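Local coordinates for protein methyltransferase (Pyrococcus horikoshii, PDB 1IXK) that probably methylates cytidine in RNA at carbon 5, using S-adenosyl-L-methionine as the methyl donor, at residues V73-C81 with A105-A113. Sequence-based numbering, arbitrary orientation.
Sequences VPWAKEGFC and ASSMYPPVA
Trp75 and Ala76 approach Tyr109 and Met108 where two successive type I turns, Val73 to Ala76 and Ala76 to Gly79, lie against helix 105-114, with the CA atoms of Trp75 and Tyr109 6.0 Å apart. The contact illustrates how one tryptophan can join a hairpin to a helix by both edge and face. Its NE1 donates a nearly straight bond (168°) to Ala105 O at 2.9 Å; the oxygen lies in the indole plane, whereas the donor stands above the carbonyl plane, opposite the face used by Met108 N. A chi1 of 51° turns the indole toward the helix, laying its five-membered ring over Tyr109 in an offset stack (planes at 19°) with NE1 directed at Ala105 O. Trp75 CB lies over the centre of the Tyr109 ring in a CH-pi contact, 4.1 Å from its centroid. A leucine in place of Trp75 would probably leave Ala105 O without its second donor and the Tyr109 face partly uncovered. Alongside, extended Met108, a selenomethionine, brings SE to 3.5 Å from Gly79 CA, where a side chain would collide, and packs less closely, at 4.0 Å, against Val73 CG2. Ala76 CB touches Val112 CG2 at 4.0 Å. Cys81 SG, in disulfide with Cys46 of strand 46-49, rests on Ala105 CB. The Ser106 side chain is about 5 Å from that of Cys247, the predicted nucleophile. The N-terminal antiparallel sheet thus meets a helix that also touches helix 131-139, where Val112 meets Tyr135, and strand 307-314, where Tyr109 meets Phe307.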
loop_
_atom_site.group_PDB
_atom_site.type_symbol
_atom_site.label_atom_id
_atom_site.label_comp_id
_atom_site.label_asym_id
_atom_site.label_seq_id
_atom_site.Cartn_x
_atom_site.Cartn_y
_atom_site.Cartn_z
ATOM N N VAL A 73 12.142 8.434 2.936
ATOM C CA VAL A 73 11.539 7.361 2.164
ATOM C C VAL A 73 11.407 8.081 0.823
ATOM O O VAL A 73 10.764 9.126 0.729
ATOM C CB VAL A 73 10.148 6.935 2.709
ATOM C CG1 VAL A 73 10.288 6.384 4.125
ATOM C CG2 VAL A 73 9.187 8.111 2.696
ATOM N N PRO A 74 12.044 7.544 -0.223
ATOM C CA PRO A 74 12.038 8.113 -1.576
ATOM C C PRO A 74 10.699 8.607 -2.125
ATOM O O PRO A 74 10.612 9.702 -2.679
ATOM C CB PRO A 74 12.614 6.983 -2.422
ATOM C CG PRO A 74 13.547 6.290 -1.468
ATOM C CD PRO A 74 12.717 6.232 -0.212
ATOM N N TRP A 75 9.662 7.798 -1.957
ATOM C CA TRP A 75 8.342 8.111 -2.485
ATOM C C TRP A 75 7.385 8.915 -1.609
ATOM O O TRP A 75 6.223 9.096 -1.973
ATOM C CB TRP A 75 7.673 6.800 -2.915
ATOM C CG TRP A 75 7.695 5.727 -1.852
ATOM C CD1 TRP A 75 6.808 5.572 -0.827
ATOM C CD2 TRP A 75 8.664 4.680 -1.706
ATOM N NE1 TRP A 75 7.158 4.489 -0.058
ATOM C CE2 TRP A 75 8.289 3.917 -0.579
ATOM C CE3 TRP A 75 9.803 4.299 -2.432
ATOM C CZ2 TRP A 75 9.023 2.808 -0.144
ATOM C CZ3 TRP A 75 10.535 3.194 -1.999
ATOM C CH2 TRP A 75 10.135 2.457 -0.871
ATOM N N ALA A 76 7.857 9.402 -0.464
ATOM C CA ALA A 76 7.001 10.180 0.432
ATOM C C ALA A 76 7.827 11.235 1.155
ATOM O O ALA A 76 8.679 10.908 1.984
ATOM C CB ALA A 76 6.333 9.254 1.437
ATOM N N LYS A 77 7.574 12.503 0.848
ATOM C CA LYS A 77 8.327 13.593 1.464
ATOM C C LYS A 77 8.198 13.660 2.987
ATOM O O LYS A 77 9.104 14.151 3.673
ATOM C CB LYS A 77 7.907 14.935 0.858
ATOM C CG LYS A 77 6.439 15.263 1.031
ATOM C CD LYS A 77 6.125 16.687 0.578
ATOM C CE LYS A 77 6.490 16.899 -0.884
ATOM N NZ LYS A 77 5.754 15.960 -1.773
ATOM N N GLU A 78 7.079 13.170 3.512
ATOM C CA GLU A 78 6.833 13.180 4.954
ATOM C C GLU A 78 7.331 11.915 5.663
ATOM O O GLU A 78 7.262 11.824 6.889
ATOM C CB GLU A 78 5.329 13.319 5.239
ATOM C CG GLU A 78 4.651 14.603 4.744
ATOM C CD GLU A 78 4.340 14.600 3.257
ATOM O OE1 GLU A 78 4.333 13.516 2.632
ATOM O OE2 GLU A 78 4.082 15.694 2.711
ATOM N N GLY A 79 7.833 10.946 4.901
ATOM C CA GLY A 79 8.280 9.696 5.497
ATOM C C GLY A 79 9.774 9.526 5.708
ATOM O O GLY A 79 10.581 9.933 4.878
ATOM N N PHE A 80 10.133 8.900 6.824
ATOM C CA PHE A 80 11.529 8.659 7.170
ATOM C C PHE A 80 11.648 7.304 7.856
ATOM O O PHE A 80 10.710 6.856 8.515
ATOM C CB PHE A 80 12.019 9.745 8.137
ATOM C CG PHE A 80 11.929 11.134 7.585
ATOM C CD1 PHE A 80 13.008 11.702 6.918
ATOM C CD2 PHE A 80 10.757 11.875 7.722
ATOM C CE1 PHE A 80 12.922 12.993 6.397
ATOM C CE2 PHE A 80 10.660 13.162 7.203
ATOM C CZ PHE A 80 11.742 13.723 6.540
ATOM N N CYS A 81 12.796 6.652 7.697
ATOM C CA CYS A 81 13.028 5.373 8.350
ATOM C C CYS A 81 14.230 5.533 9.283
ATOM O O CYS A 81 15.275 6.069 8.904
ATOM C CB CYS A 81 13.260 4.258 7.325
ATOM S SG CYS A 81 11.779 3.845 6.324
ATOM N N ALA A 105 7.224 1.814 5.281
ATOM C CA ALA A 105 7.545 2.712 4.181
ATOM C C ALA A 105 6.636 2.452 2.984
ATOM O O ALA A 105 6.085 3.383 2.402
ATOM C CB ALA A 105 9.003 2.539 3.771
ATOM N N SER A 106 6.470 1.186 2.618
ATOM C CA SER A 106 5.632 0.851 1.475
ATOM C C SER A 106 4.198 1.354 1.616
ATOM O O SER A 106 3.590 1.779 0.632
ATOM C CB SER A 106 5.631 -0.668 1.237
ATOM O OG SER A 106 5.040 -1.363 2.322
ATOM N N SER A 107 3.658 1.323 2.833
ATOM C CA SER A 107 2.288 1.770 3.055
ATOM C C SER A 107 2.107 3.277 2.824
ATOM O O SER A 107 0.985 3.760 2.738
ATOM C CB SER A 107 1.822 1.391 4.472
ATOM O OG SER A 107 2.545 2.105 5.463
HETATM N N MSE A 108 3.213 4.008 2.712
HETATM C CA MSE A 108 3.158 5.448 2.478
HETATM C C MSE A 108 2.975 5.773 0.995
HETATM O O MSE A 108 2.471 6.837 0.638
HETATM C CB MSE A 108 4.446 6.117 2.977
HETATM C CG MSE A 108 4.680 6.029 4.483
HETATM SE SE MSE A 108 6.197 6.911 5.010
HETATM C CE MSE A 108 6.528 6.082 6.564
ATOM N N TYR A 109 3.364 4.842 0.133
ATOM C CA TYR A 109 3.278 5.059 -1.309
ATOM C C TYR A 109 1.866 5.283 -1.875
ATOM O O TYR A 109 1.632 6.268 -2.573
ATOM C CB TYR A 109 3.948 3.886 -2.048
ATOM C CG TYR A 109 4.428 4.196 -3.459
ATOM C CD1 TYR A 109 3.986 5.326 -4.142
ATOM C CD2 TYR A 109 5.304 3.333 -4.118
ATOM C CE1 TYR A 109 4.403 5.592 -5.447
ATOM C CE2 TYR A 109 5.725 3.588 -5.425
ATOM C CZ TYR A 109 5.267 4.718 -6.079
ATOM O OH TYR A 109 5.664 4.975 -7.372
ATOM N N PRO A 110 0.907 4.384 -1.577
ATOM C CA PRO A 110 -0.458 4.534 -2.097
ATOM C C PRO A 110 -1.126 5.894 -1.900
ATOM O O PRO A 110 -1.603 6.497 -2.867
ATOM C CB PRO A 110 -1.218 3.394 -1.409
ATOM C CG PRO A 110 -0.174 2.330 -1.308
ATOM C CD PRO A 110 1.034 3.126 -0.818
ATOM N N PRO A 111 -1.168 6.405 -0.658
ATOM C CA PRO A 111 -1.808 7.709 -0.457
ATOM C C PRO A 111 -1.138 8.824 -1.256
ATOM O O PRO A 111 -1.810 9.671 -1.847
ATOM C CB PRO A 111 -1.664 7.951 1.048
ATOM C CG PRO A 111 -1.482 6.593 1.625
ATOM C CD PRO A 111 -0.656 5.867 0.613
ATOM N N VAL A 112 0.190 8.831 -1.253
ATOM C CA VAL A 112 0.944 9.856 -1.966
ATOM C C VAL A 112 0.699 9.746 -3.472
ATOM O O VAL A 112 0.501 10.753 -4.151
ATOM C CB VAL A 112 2.458 9.736 -1.665
ATOM C CG1 VAL A 112 3.237 10.770 -2.466
ATOM C CG2 VAL A 112 2.704 9.941 -0.169
ATOM N N ALA A 113 0.706 8.525 -3.989
ATOM C CA ALA A 113 0.457 8.312 -5.414
ATOM C C ALA A 113 -0.947 8.788 -5.797
ATOM O O ALA A 113 -1.138 9.370 -6.866
ATOM C CB ALA A 113 0.624 6.828 -5.770
#